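Local structure of phospholipase C-beta (PLC-beta) (Sepia officinalis, 3QR0) at residues L662-V673 against K685-G696. The protein belongs to the phospholipase C-beta family of multidomain proteins, combining a PH domain, EF-hand-like domains, a TIM-barrel-type X/Y core that holds a calcium ion, and a C2 domain. Sequence-based numbering, arbitrary orientation.
Sequences LSDKQISSYVEV and KKFKTKIIENNG. With GOL (glycerol), chain E.
At the edge of a C2-domain sheet, where 685-696 runs antiparallel to 662-673, Thr689 OG1 accepts from Val671 N at 2.8 Å, so that a side-chain oxygen takes the amide of the neighbouring strand. With OG1 lying between its own backbone N and carbonyl carbon (chi1 64°), the hydroxyl reaches that N-H and donates in turn to Lys690 O, so its proton and an acceptor site are both used. Thr689 N returns a bond to Val671 O, and CG2 packs on Val671 CB. The pairing shifts by one residue across this place: Ser669 and Ile692 exchange two backbone bonds before it, whereas Glu672 faces Lys688 as a non-hydrogen-bonded pair beyond it.

On the face bearing Tyr670, the extended side chain of Lys688 crosses the ring. Lys688 CE sits 3.6 Å from the Tyr670 ring centroid in a CH-pi contact, and Lys688 NZ lies 4.1 Å from that centroid as a cation-pi partner. Ile691 CG1 approaches Tyr670 CD2 obliquely. In this antiparallel beta-sandwich, Val671, Val673 and Thr689 instead meet Ile656 of the facing sheet, while strand 718-725 flanks 669-673 on the side away from 686-688.

Toward the loops, Ser668 OG receives Asn694 N at 3.2 Å, and Ile667 O receives Asn695 N at 2.8 Å. A water lies within hydrogen-bonding distance of Ser669 OG, Ile692 O and Asn695 O; Tyr701 also bonds that hydroxyl. At the far end, a glycerol, probably from the crystallisation liquor, donates through O1 to Glu672 OE1 and accepts from Lys685 NZ; Glu674, Arg684 and Arg720 hold it as well.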
# COMPACT_ATOMS: atom_id res chain seq x y z
N LEU A 662 -11.42 10.72 -13.68
CA LEU A 662 -10.81 11.33 -12.50
C LEU A 662 -11.85 11.73 -11.46
O LEU A 662 -11.56 11.74 -10.27
CB LEU A 662 -9.97 12.54 -12.88
CG LEU A 662 -8.71 12.26 -13.68
CD1 LEU A 662 -7.95 13.56 -13.90
CD2 LEU A 662 -7.82 11.22 -12.98
N SER A 663 -13.06 12.07 -11.91
CA SER A 663 -14.08 12.60 -11.01
C SER A 663 -15.50 12.47 -11.56
O SER A 663 -15.71 12.37 -12.77
CB SER A 663 -13.78 14.07 -10.72
OG SER A 663 -14.79 14.64 -9.92
N ASP A 664 -16.46 12.52 -10.64
CA ASP A 664 -17.89 12.51 -11.00
C ASP A 664 -18.42 13.91 -11.34
O ASP A 664 -19.60 14.06 -11.69
CB ASP A 664 -18.73 11.85 -9.89
CG ASP A 664 -18.39 12.34 -8.50
OD1 ASP A 664 -17.96 13.51 -8.35
OD2 ASP A 664 -18.54 11.56 -7.53
N LYS A 665 -17.56 14.92 -11.23
CA LYS A 665 -17.90 16.29 -11.64
C LYS A 665 -16.84 16.84 -12.59
O LYS A 665 -15.77 16.25 -12.75
CB LYS A 665 -18.05 17.20 -10.41
CG LYS A 665 -16.90 17.14 -9.41
CD LYS A 665 -17.10 18.12 -8.25
CE LYS A 665 -15.91 18.10 -7.29
NZ LYS A 665 -15.85 19.35 -6.46
N GLN A 666 -17.15 17.96 -13.24
CA GLN A 666 -16.22 18.58 -14.19
C GLN A 666 -15.14 19.35 -13.44
O GLN A 666 -15.33 20.52 -13.10
CB GLN A 666 -16.95 19.53 -15.16
CG GLN A 666 -17.57 18.82 -16.35
CD GLN A 666 -18.10 19.79 -17.40
OE1 GLN A 666 -18.33 20.97 -17.12
NE2 GLN A 666 -18.29 19.29 -18.62
N ILE A 667 -14.01 18.69 -13.21
CA ILE A 667 -12.86 19.31 -12.54
C ILE A 667 -11.80 19.76 -13.55
O ILE A 667 -11.81 19.33 -14.71
CB ILE A 667 -12.20 18.35 -11.52
CG1 ILE A 667 -11.67 17.08 -12.20
CG2 ILE A 667 -13.18 17.99 -10.42
CD1 ILE A 667 -10.58 16.38 -11.42
N SER A 668 -10.91 20.63 -13.10
CA SER A 668 -9.70 20.97 -13.83
C SER A 668 -8.55 20.23 -13.16
O SER A 668 -8.47 20.21 -11.93
CB SER A 668 -9.45 22.48 -13.80
OG SER A 668 -10.55 23.17 -14.37
N SER A 669 -7.68 19.60 -13.94
CA SER A 669 -6.63 18.74 -13.38
C SER A 669 -5.27 18.92 -14.02
O SER A 669 -5.15 19.44 -15.13
CB SER A 669 -7.03 17.27 -13.50
OG SER A 669 -7.00 16.85 -14.85
N TYR A 670 -4.24 18.48 -13.30
CA TYR A 670 -2.91 18.34 -13.85
C TYR A 670 -2.23 17.11 -13.24
O TYR A 670 -2.70 16.55 -12.25
CB TYR A 670 -2.06 19.60 -13.63
CG TYR A 670 -1.83 20.00 -12.19
CD1 TYR A 670 -0.83 19.39 -11.43
CD2 TYR A 670 -2.59 21.00 -11.59
CE1 TYR A 670 -0.60 19.76 -10.11
CE2 TYR A 670 -2.37 21.38 -10.26
CZ TYR A 670 -1.37 20.76 -9.53
OH TYR A 670 -1.15 21.11 -8.22
N VAL A 671 -1.13 16.71 -13.86
CA VAL A 671 -0.39 15.53 -13.45
C VAL A 671 1.07 15.90 -13.22
O VAL A 671 1.65 16.68 -13.97
CB VAL A 671 -0.48 14.41 -14.50
CG1 VAL A 671 0.24 13.14 -14.02
CG2 VAL A 671 -1.95 14.12 -14.82
N GLU A 672 1.63 15.35 -12.15
CA GLU A 672 3.04 15.53 -11.81
C GLU A 672 3.74 14.17 -11.76
O GLU A 672 3.12 13.14 -11.49
CB GLU A 672 3.16 16.20 -10.45
CG GLU A 672 2.76 17.65 -10.42
CD GLU A 672 2.77 18.20 -9.01
OE1 GLU A 672 1.81 17.90 -8.26
OE2 GLU A 672 3.73 18.91 -8.64
N VAL A 673 5.04 14.17 -12.03
CA VAL A 673 5.84 12.95 -11.98
C VAL A 673 7.11 13.23 -11.18
O VAL A 673 7.86 14.16 -11.49
CB VAL A 673 6.20 12.43 -13.38
CG1 VAL A 673 7.01 11.14 -13.28
CG2 VAL A 673 4.93 12.20 -14.21
N LYS A 685 9.10 18.36 -7.57
CA LYS A 685 8.60 19.66 -8.02
C LYS A 685 9.29 20.16 -9.29
O LYS A 685 9.59 21.34 -9.41
CB LYS A 685 8.76 20.72 -6.91
CG LYS A 685 8.14 20.35 -5.57
CD LYS A 685 6.62 20.23 -5.65
CE LYS A 685 6.03 20.01 -4.25
NZ LYS A 685 4.62 19.52 -4.29
N LYS A 686 9.51 19.25 -10.24
CA LYS A 686 10.15 19.60 -11.51
C LYS A 686 9.20 19.44 -12.70
O LYS A 686 9.20 20.29 -13.59
CB LYS A 686 11.40 18.73 -11.74
CG LYS A 686 12.19 19.07 -13.00
CD LYS A 686 13.40 18.15 -13.17
CE LYS A 686 14.27 18.59 -14.35
NZ LYS A 686 15.61 17.93 -14.32
N PHE A 687 8.40 18.38 -12.69
CA PHE A 687 7.57 18.00 -13.83
C PHE A 687 6.07 18.10 -13.55
O PHE A 687 5.55 17.41 -12.68
CB PHE A 687 7.88 16.56 -14.24
CG PHE A 687 9.28 16.36 -14.76
CD1 PHE A 687 10.11 15.40 -14.19
CD2 PHE A 687 9.76 17.11 -15.82
CE1 PHE A 687 11.39 15.20 -14.68
CE2 PHE A 687 11.04 16.92 -16.31
CZ PHE A 687 11.86 15.97 -15.74
N LYS A 688 5.40 18.95 -14.31
CA LYS A 688 3.97 19.18 -14.15
C LYS A 688 3.34 19.40 -15.52
O LYS A 688 3.86 20.19 -16.31
CB LYS A 688 3.75 20.41 -13.27
CG LYS A 688 2.30 20.80 -13.04
CD LYS A 688 2.20 21.99 -12.10
CE LYS A 688 0.87 22.69 -12.21
NZ LYS A 688 0.75 23.77 -11.19
N THR A 689 2.23 18.73 -15.81
CA THR A 689 1.53 18.90 -17.08
C THR A 689 0.79 20.22 -17.12
O THR A 689 0.61 20.88 -16.10
CB THR A 689 0.47 17.79 -17.33
OG1 THR A 689 -0.56 17.88 -16.33
CG2 THR A 689 1.11 16.41 -17.31
N LYS A 690 0.33 20.58 -18.32
CA LYS A 690 -0.66 21.62 -18.47
C LYS A 690 -1.95 21.23 -17.74
O LYS A 690 -2.18 20.06 -17.43
CB LYS A 690 -0.96 21.86 -19.96
CG LYS A 690 -1.63 20.68 -20.69
CD LYS A 690 -1.94 21.02 -22.15
CE LYS A 690 -0.69 21.07 -23.02
NZ LYS A 690 0.04 19.77 -23.05
N ILE A 691 -2.78 22.23 -17.47
CA ILE A 691 -4.08 22.01 -16.87
C ILE A 691 -5.12 21.76 -17.95
O ILE A 691 -5.21 22.51 -18.92
CB ILE A 691 -4.52 23.22 -16.02
CG1 ILE A 691 -3.70 23.28 -14.73
CG2 ILE A 691 -6.02 23.13 -15.71
CD1 ILE A 691 -3.72 24.64 -14.07
N ILE A 692 -5.89 20.69 -17.80
CA ILE A 692 -7.05 20.48 -18.66
C ILE A 692 -8.26 20.92 -17.86
O ILE A 692 -8.54 20.37 -16.79
CB ILE A 692 -7.16 19.03 -19.13
CG1 ILE A 692 -5.94 18.65 -19.98
CG2 ILE A 692 -8.43 18.84 -19.96
CD1 ILE A 692 -5.82 19.43 -21.29
N GLU A 693 -8.97 21.92 -18.38
CA GLU A 693 -10.06 22.56 -17.65
C GLU A 693 -11.39 21.85 -17.87
O GLU A 693 -11.68 21.39 -18.97
CB GLU A 693 -10.18 24.03 -18.08
CG GLU A 693 -8.96 24.87 -17.73
CD GLU A 693 -9.12 26.35 -18.06
OE1 GLU A 693 -9.90 26.68 -18.99
OE2 GLU A 693 -8.45 27.18 -17.40
N ASN A 694 -12.18 21.78 -16.80
CA ASN A 694 -13.58 21.33 -16.85
C ASN A 694 -13.77 20.01 -17.59
O ASN A 694 -14.62 19.88 -18.47
CB ASN A 694 -14.46 22.43 -17.47
CG ASN A 694 -14.38 23.76 -16.72
OD1 ASN A 694 -14.31 24.82 -17.34
ND2 ASN A 694 -14.38 23.70 -15.40
N ASN A 695 -12.96 19.03 -17.21
CA ASN A 695 -13.08 17.67 -17.74
C ASN A 695 -12.56 16.68 -16.71
O ASN A 695 -11.36 16.55 -16.51
CB ASN A 695 -12.31 17.54 -19.06
CG ASN A 695 -12.61 16.23 -19.80
OD1 ASN A 695 -13.25 15.33 -19.26
ND2 ASN A 695 -12.13 16.14 -21.03
N GLY A 696 -13.49 16.00 -16.05
CA GLY A 696 -13.15 14.95 -15.09
C GLY A 696 -13.27 13.56 -15.68
O GLY A 696 -12.96 12.58 -14.99
C1 GOL E . 3.46 16.57 -5.88
O1 GOL E . 3.14 17.93 -6.00
C2 GOL E . 4.14 16.36 -4.54
O2 GOL E . 5.46 16.86 -4.59
C3 GOL E . 4.15 14.89 -4.16
O3 GOL E . 3.31 14.68 -3.05
O HOH W 1 -9.09 17.81 -16.27
O HOH W 2 6.17 17.50 -8.89
O HOH W 3 8.50 16.64 -10.39